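Local coordinates for thiamine monophosphate kinase (Aquifex aeolicus, PDB 1VQV), which catalyses the ATP-dependent phosphorylation of thiamine monophosphate to thiamine diphosphate, the active form of vitamin B1, and works as a homodimer, at residues B[57-62]-B[185-190]; B[226-231]-B[284-289]. All blocks are in the same frame, centred on the assembly; numbering follows the deposited sequence. Where two conformers were deposited one is given.

Interaction 1. Residues B[57-62]-B[185-190]. With PO4 (phosphate ion), chain F.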
loop_
_atom_site.group_PDB
_atom_site.type_symbol
_atom_site.label_atom_id
_atom_site.label_comp_id
_atom_site.label_asym_id
_atom_site.label_seq_id
_atom_site.Cartn_x
_atom_site.Cartn_y
_atom_site.Cartn_z
ATOM N N PRO B 57 -13.412 -16.442 -2.819
ATOM C CA PRO B 57 -12.381 -15.455 -3.181
ATOM C C PRO B 57 -12.942 -14.159 -3.793
ATOM O O PRO B 57 -12.451 -13.066 -3.529
ATOM C CB PRO B 57 -11.501 -16.228 -4.169
ATOM C CG PRO B 57 -11.670 -17.668 -3.721
ATOM C CD PRO B 57 -13.124 -17.765 -3.406
ATOM N N GLU B 58 -13.972 -14.309 -4.616
ATOM C CA GLU B 58 -14.626 -13.194 -5.295
ATOM C C GLU B 58 -15.153 -12.102 -4.363
ATOM O O GLU B 58 -15.080 -10.915 -4.675
ATOM C CB GLU B 58 -15.762 -13.738 -6.160
ATOM C CG GLU B 58 -15.301 -14.596 -7.325
ATOM C CD GLU B 58 -15.661 -16.064 -7.155
ATOM O OE1 GLU B 58 -15.420 -16.622 -6.052
ATOM O OE2 GLU B 58 -16.179 -16.651 -8.138
ATOM N N ALA B 59 -15.687 -12.514 -3.224
ATOM C CA ALA B 59 -16.213 -11.578 -2.255
ATOM C C ALA B 59 -15.044 -10.884 -1.548
ATOM O O ALA B 59 -15.142 -9.703 -1.218
ATOM C CB ALA B 59 -17.104 -12.307 -1.250
ATOM N N VAL B 60 -13.949 -11.612 -1.321
ATOM C CA VAL B 60 -12.764 -11.048 -0.667
ATOM C C VAL B 60 -12.150 -10.005 -1.600
ATOM O O VAL B 60 -11.671 -8.964 -1.155
ATOM C CB VAL B 60 -11.688 -12.146 -0.327
ATOM C CG1 VAL B 60 -10.439 -11.502 0.264
ATOM C CG2 VAL B 60 -12.251 -13.147 0.675
ATOM N N GLY B 61 -12.180 -10.293 -2.899
ATOM C CA GLY B 61 -11.663 -9.370 -3.893
ATOM C C GLY B 61 -12.498 -8.110 -3.949
ATOM O O GLY B 61 -11.973 -7.025 -4.129
ATOM N N TRP B 62 -13.810 -8.257 -3.804
ATOM C CA TRP B 62 -14.710 -7.115 -3.817
ATOM C C TRP B 62 -14.466 -6.299 -2.545
ATOM O O TRP B 62 -14.274 -5.097 -2.596
ATOM C CB TRP B 62 -16.171 -7.597 -3.906
ATOM C CG TRP B 62 -17.215 -6.508 -3.742
ATOM C CD1 TRP B 62 -17.639 -5.947 -2.564
ATOM C CD2 TRP B 62 -17.910 -5.814 -4.786
ATOM N NE1 TRP B 62 -18.539 -4.948 -2.812
ATOM C CE2 TRP B 62 -18.726 -4.840 -4.164
ATOM C CE3 TRP B 62 -17.919 -5.916 -6.184
ATOM C CZ2 TRP B 62 -19.546 -3.969 -4.891
ATOM C CZ3 TRP B 62 -18.731 -5.052 -6.906
ATOM C CH2 TRP B 62 -19.536 -4.084 -6.253
ATOM N N HIS B 185 -21.333 -8.456 5.575
ATOM C CA HIS B 185 -20.018 -8.500 6.176
ATOM C C HIS B 185 -18.967 -8.954 5.176
ATOM O O HIS B 185 -17.836 -8.488 5.204
ATOM C CB HIS B 185 -20.051 -9.425 7.392
ATOM C CG HIS B 185 -18.709 -9.680 7.997
ATOM N ND1 HIS B 185 -17.935 -10.764 7.652
ATOM C CD2 HIS B 185 -18.003 -8.993 8.923
ATOM C CE1 HIS B 185 -16.807 -10.737 8.340
ATOM N NE2 HIS B 185 -16.824 -9.673 9.119
ATOM N N LEU B 186 -19.353 -9.845 4.274
ATOM C CA LEU B 186 -18.421 -10.366 3.285
ATOM C C LEU B 186 -18.308 -9.511 2.022
ATOM O O LEU B 186 -17.212 -9.251 1.529
ATOM C CB LEU B 186 -18.811 -11.801 2.906
ATOM C CG LEU B 186 -17.715 -12.859 3.051
ATOM C CD1 LEU B 186 -17.094 -12.729 4.417
ATOM C CD2 LEU B 186 -18.300 -14.251 2.871
ATOM N N ARG B 187 -19.450 -9.082 1.500
ATOM C CA ARG B 187 -19.498 -8.273 0.291
ATOM C C ARG B 187 -20.216 -6.957 0.561
ATOM O O ARG B 187 -21.268 -6.700 -0.018
ATOM C CB ARG B 187 -20.238 -9.029 -0.823
ATOM C CG ARG B 187 -19.381 -9.444 -2.002
ATOM C CD ARG B 187 -20.193 -9.654 -3.297
ATOM N NE ARG B 187 -20.769 -8.399 -3.786
ATOM C CZ ARG B 187 -20.807 -8.037 -5.067
ATOM N NH1 ARG B 187 -20.298 -8.824 -6.001
ATOM N NH2 ARG B 187 -21.376 -6.894 -5.423
ATOM N N PRO B 188 -19.664 -6.108 1.443
ATOM C CA PRO B 188 -20.320 -4.829 1.732
ATOM C C PRO B 188 -20.258 -3.875 0.542
ATOM O O PRO B 188 -19.422 -4.040 -0.333
ATOM C CB PRO B 188 -19.539 -4.310 2.932
ATOM C CG PRO B 188 -18.164 -4.852 2.690
ATOM C CD PRO B 188 -18.432 -6.259 2.237
ATOM N N THR B 189 -21.173 -2.909 0.497
ATOM C CA THR B 189 -21.201 -1.909 -0.570
ATOM C C THR B 189 -20.941 -0.532 0.051
ATOM O O THR B 189 -21.641 -0.115 0.969
ATOM C CB THR B 189 -22.569 -1.876 -1.317
ATOM O OG1 THR B 189 -22.825 -3.149 -1.925
ATOM C CG2 THR B 189 -22.551 -0.823 -2.417
ATOM N N ALA B 190 -19.906 0.155 -0.425
ATOM C CA ALA B 190 -19.588 1.472 0.091
ATOM C C ALA B 190 -20.716 2.399 -0.334
ATOM O O ALA B 190 -21.285 2.242 -1.417
ATOM C CB ALA B 190 -18.264 1.953 -0.468
HETATM P P PO4 F . -20.548 -12.767 -5.547
HETATM O O1 PO4 F . -21.855 -12.306 -6.089
HETATM O O2 PO4 F . -20.721 -13.210 -4.142
HETATM O O3 PO4 F . -20.043 -13.903 -6.366
HETATM O O4 PO4 F . -19.570 -11.646 -5.591
#
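Arg187 and Trp62 carry this contact, the arginine lying across the indole of the tryptophan just where helix 176-186 has ended. From its CB the Arg187 chain runs to CG, which rests 3.7 Å from the methyl CB of Ala59 and also lies close to CG and CD1 of Trp62. CD turns to the phosphate ion, probably picked up from the crystallisation liquor. A bend at chi3 (66°) places NE, beyond which the guanidinium spreads over the indole face, the two planes only 16° apart. CZ sits 3.8 Å from the centroid of the six-membered ring, almost on its normal, which makes this a cation-pi stack. NH2 covers the rim atoms CZ2, CZ3 and CH2 of Trp62, whereas NH1 donates a hydrogen bond of 2.9 Å to phosphate O4, lying in the guanidinium plane. CG of Trp62 stands anti to its backbone N (chi1 172°), and at the indole's edge NE1 gives a hydrogen bond of 2.8 Å to O of Pro188, which lies in the ring plane. Face and edge of one ring are thus both held by consecutive residues of the turn. The indole also packs on Arg106 and Ala107 of helix 94-111, Pro188 touches Lys63 and Ala190 touches Val69 and Ser70, so the chain leaving helix 176-186 passes over helix 57-73.

Interaction 2. Residues B[226-231]-B[284-289]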
loop_
_atom_site.group_PDB
_atom_site.type_symbol
_atom_site.label_atom_id
_atom_site.label_comp_id
_atom_site.label_asym_id
_atom_site.label_seq_id
_atom_site.Cartn_x
_atom_site.Cartn_y
_atom_site.Cartn_z
ATOM N N LYS B 226 -19.691 17.717 22.254
ATOM C CA LYS B 226 -20.291 16.631 23.023
ATOM C C LYS B 226 -21.483 16.119 22.203
ATOM O O LYS B 226 -22.276 16.929 21.711
ATOM C CB LYS B 226 -20.753 17.188 24.378
ATOM C CG LYS B 226 -21.661 16.294 25.226
ATOM C CD LYS B 226 -22.089 17.014 26.511
ATOM C CE LYS B 226 -23.087 16.184 27.346
ATOM N NZ LYS B 226 -24.328 15.831 26.577
ATOM N N ILE B 227 -21.608 14.798 22.049
ATOM C CA ILE B 227 -22.704 14.216 21.263
ATOM C C ILE B 227 -23.721 13.451 22.106
ATOM O O ILE B 227 -23.361 12.779 23.080
ATOM C CB ILE B 227 -22.154 13.269 20.135
ATOM C CG1 ILE B 227 -21.552 14.111 19.007
ATOM C CG2 ILE B 227 -23.252 12.348 19.598
ATOM C CD1 ILE B 227 -21.153 13.320 17.782
ATOM N N GLU B 228 -24.992 13.556 21.717
ATOM C CA GLU B 228 -26.079 12.878 22.414
ATOM C C GLU B 228 -26.872 12.010 21.438
ATOM O O GLU B 228 -27.495 12.526 20.502
ATOM C CB GLU B 228 -27.025 13.902 23.040
ATOM C CG GLU B 228 -26.340 15.021 23.807
ATOM C CD GLU B 228 -27.333 16.051 24.328
ATOM O OE1 GLU B 228 -28.424 16.199 23.716
ATOM O OE2 GLU B 228 -27.008 16.714 25.338
ATOM N N ILE B 229 -26.876 10.701 21.690
ATOM C CA ILE B 229 -27.570 9.730 20.839
ATOM C C ILE B 229 -28.732 9.033 21.562
ATOM O O ILE B 229 -28.627 8.679 22.732
ATOM C CB ILE B 229 -26.574 8.632 20.350
ATOM C CG1 ILE B 229 -25.460 9.254 19.497
ATOM C CG2 ILE B 229 -27.301 7.565 19.547
ATOM C CD1 ILE B 229 -24.353 8.257 19.157
ATOM N N LEU B 230 -29.836 8.830 20.852
ATOM C CA LEU B 230 -31.013 8.155 21.403
ATOM C C LEU B 230 -31.085 6.727 20.860
ATOM O O LEU B 230 -31.348 6.505 19.670
ATOM C CB LEU B 230 -32.282 8.925 21.038
ATOM C CG LEU B 230 -32.373 10.343 21.619
ATOM C CD1 LEU B 230 -33.633 11.015 21.085
ATOM C CD2 LEU B 230 -32.388 10.299 23.153
ATOM N N SER B 231 -30.843 5.761 21.740
ATOM C CA SER B 231 -30.830 4.349 21.366
ATOM C C SER B 231 -32.009 3.889 20.521
ATOM O O SER B 231 -31.840 3.018 19.672
ATOM C CB SER B 231 -30.761 3.478 22.618
ATOM O OG SER B 231 -32.027 3.411 23.242
ATOM N N ARG B 284 -28.018 14.416 18.684
ATOM C CA ARG B 284 -27.686 15.824 18.461
ATOM C C ARG B 284 -26.303 16.220 18.966
ATOM O O ARG B 284 -25.737 15.576 19.855
ATOM C CB ARG B 284 -28.737 16.719 19.135
ATOM C CG ARG B 284 -30.169 16.185 19.036
ATOM C CD ARG B 284 -31.223 17.260 19.338
ATOM N NE ARG B 284 -30.952 18.001 20.571
ATOM C CZ ARG B 284 -31.809 18.851 21.146
ATOM N NH1 ARG B 284 -33.006 19.062 20.596
ATOM N NH2 ARG B 284 -31.464 19.506 22.261
ATOM N N VAL B 285 -25.762 17.280 18.379
ATOM C CA VAL B 285 -24.463 17.815 18.774
ATOM C C VAL B 285 -24.758 19.040 19.651
ATOM O O VAL B 285 -25.561 19.911 19.281
ATOM C CB VAL B 285 -23.621 18.236 17.540
ATOM C CG1 VAL B 285 -22.405 18.993 17.975
ATOM C CG2 VAL B 285 -23.198 17.018 16.760
ATOM N N GLU B 286 -24.116 19.084 20.816
ATOM C CA GLU B 286 -24.315 20.162 21.778
ATOM C C GLU B 286 -23.101 20.395 22.657
ATOM O O GLU B 286 -22.024 19.818 22.447
ATOM C CB GLU B 286 -25.464 19.837 22.736
ATOM C CG GLU B 286 -26.855 19.755 22.132
ATOM C CD GLU B 286 -27.958 19.572 23.197
ATOM O OE1 GLU B 286 -29.126 19.336 22.807
ATOM O OE2 GLU B 286 -27.661 19.670 24.419
ATOM N N GLU B 287 -23.327 21.232 23.671
ATOM C CA GLU B 287 -22.351 21.581 24.701
ATOM C C GLU B 287 -20.892 21.187 24.450
ATOM O O GLU B 287 -20.231 21.764 23.589
ATOM C CB GLU B 287 -22.821 20.982 26.019
ATOM C CG GLU B 287 -24.270 21.301 26.354
ATOM C CD GLU B 287 -24.749 20.497 27.549
ATOM O OE1 GLU B 287 -24.808 19.247 27.435
ATOM O OE2 GLU B 287 -25.064 21.104 28.603
ATOM N N GLY B 288 -20.366 20.234 25.217
ATOM C CA GLY B 288 -18.988 19.828 24.982
ATOM C C GLY B 288 -18.465 18.665 25.818
ATOM O O GLY B 288 -18.967 18.380 26.909
ATOM N N GLU B 289 -17.443 18.001 25.279
ATOM C CA GLU B 289 -16.719 16.886 25.895
ATOM C C GLU B 289 -16.994 15.420 25.523
ATOM O O GLU B 289 -16.123 14.792 24.893
ATOM C CB GLU B 289 -16.686 17.078 27.420
ATOM C CG GLU B 289 -16.216 18.534 27.753
ATOM C CD GLU B 289 -15.049 18.588 28.719
ATOM O OE1 GLU B 289 -15.318 18.337 29.904
ATOM O OE2 GLU B 289 -13.887 18.849 28.320
HETATM O O HOH W 1 -27.380 19.071 27.875
#
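Strands 226-229 and 284-286 pair antiparallel, with Lys226 opposite Glu286 and Glu228 opposite Arg284 as hydrogen-bonded pairs flanking the non-hydrogen-bonded pair Ile227 and Val285. The amide N of Glu286 points nearly straight at Lys226 O (3.0 Å, 173° at the hydrogen), and Glu228 N donates to Arg284 O at 2.8 Å. On the face of Ile227 and Val285 the contact is apolar, CG1 of the isoleucine meeting CG2 of the valine at 4.0 Å, and Leu219 of helix 212-222 packs against Ile227. The other face carries charges. Lys226 and Glu287 run side by side in the same direction, and a bend at chi4 (-58°) sets NZ of Lys226 3.6 Å from OE1 of Glu287 in a salt bridge. The same ammonium makes a weak hydrogen bond to OE2 of Glu228, so one lysine serves two carboxylates. Glu228 and Glu286 cross at about a right angle, their OE2 atoms modelled 3.2 Å apart; any repulsion would probably be eased by Lys226 beside the first and by Arg284, whose guanidinium lies beside Glu286, though their modelled bond is too short to trust. A water bridges OE2 of Glu228 and OE1 of Glu287, weakly at both. Strand 226-229 also bonds through its backbone to Phe292 within a mixed sheet that has helix 212-222 on its apolar face, consistent with the alpha/beta C-terminal domain of the PurM-like family.

The two contacts lie on opposite sides of the chain's centre, their own centres 33 Å apart and no atoms in touch. Interaction 1 joins the start of helix 57-73, in the AIR synthase-related N-terminal region, to the loop leaving helix 176-186, through side chains that stack and one bond to a backbone carbonyl; the side chain of Pro188 is about 7 Å from that of Glu260, a substrate-binding residue. Interaction 2 joins neighbouring strands of one sheet, chiefly by main-chain bonds. Both are partly buried. In the first an arginine guanidinium stacks on an aromatic face, whereas in the second a cluster of charges with more acids than bases occupies one sheet face and apolar side chains the other.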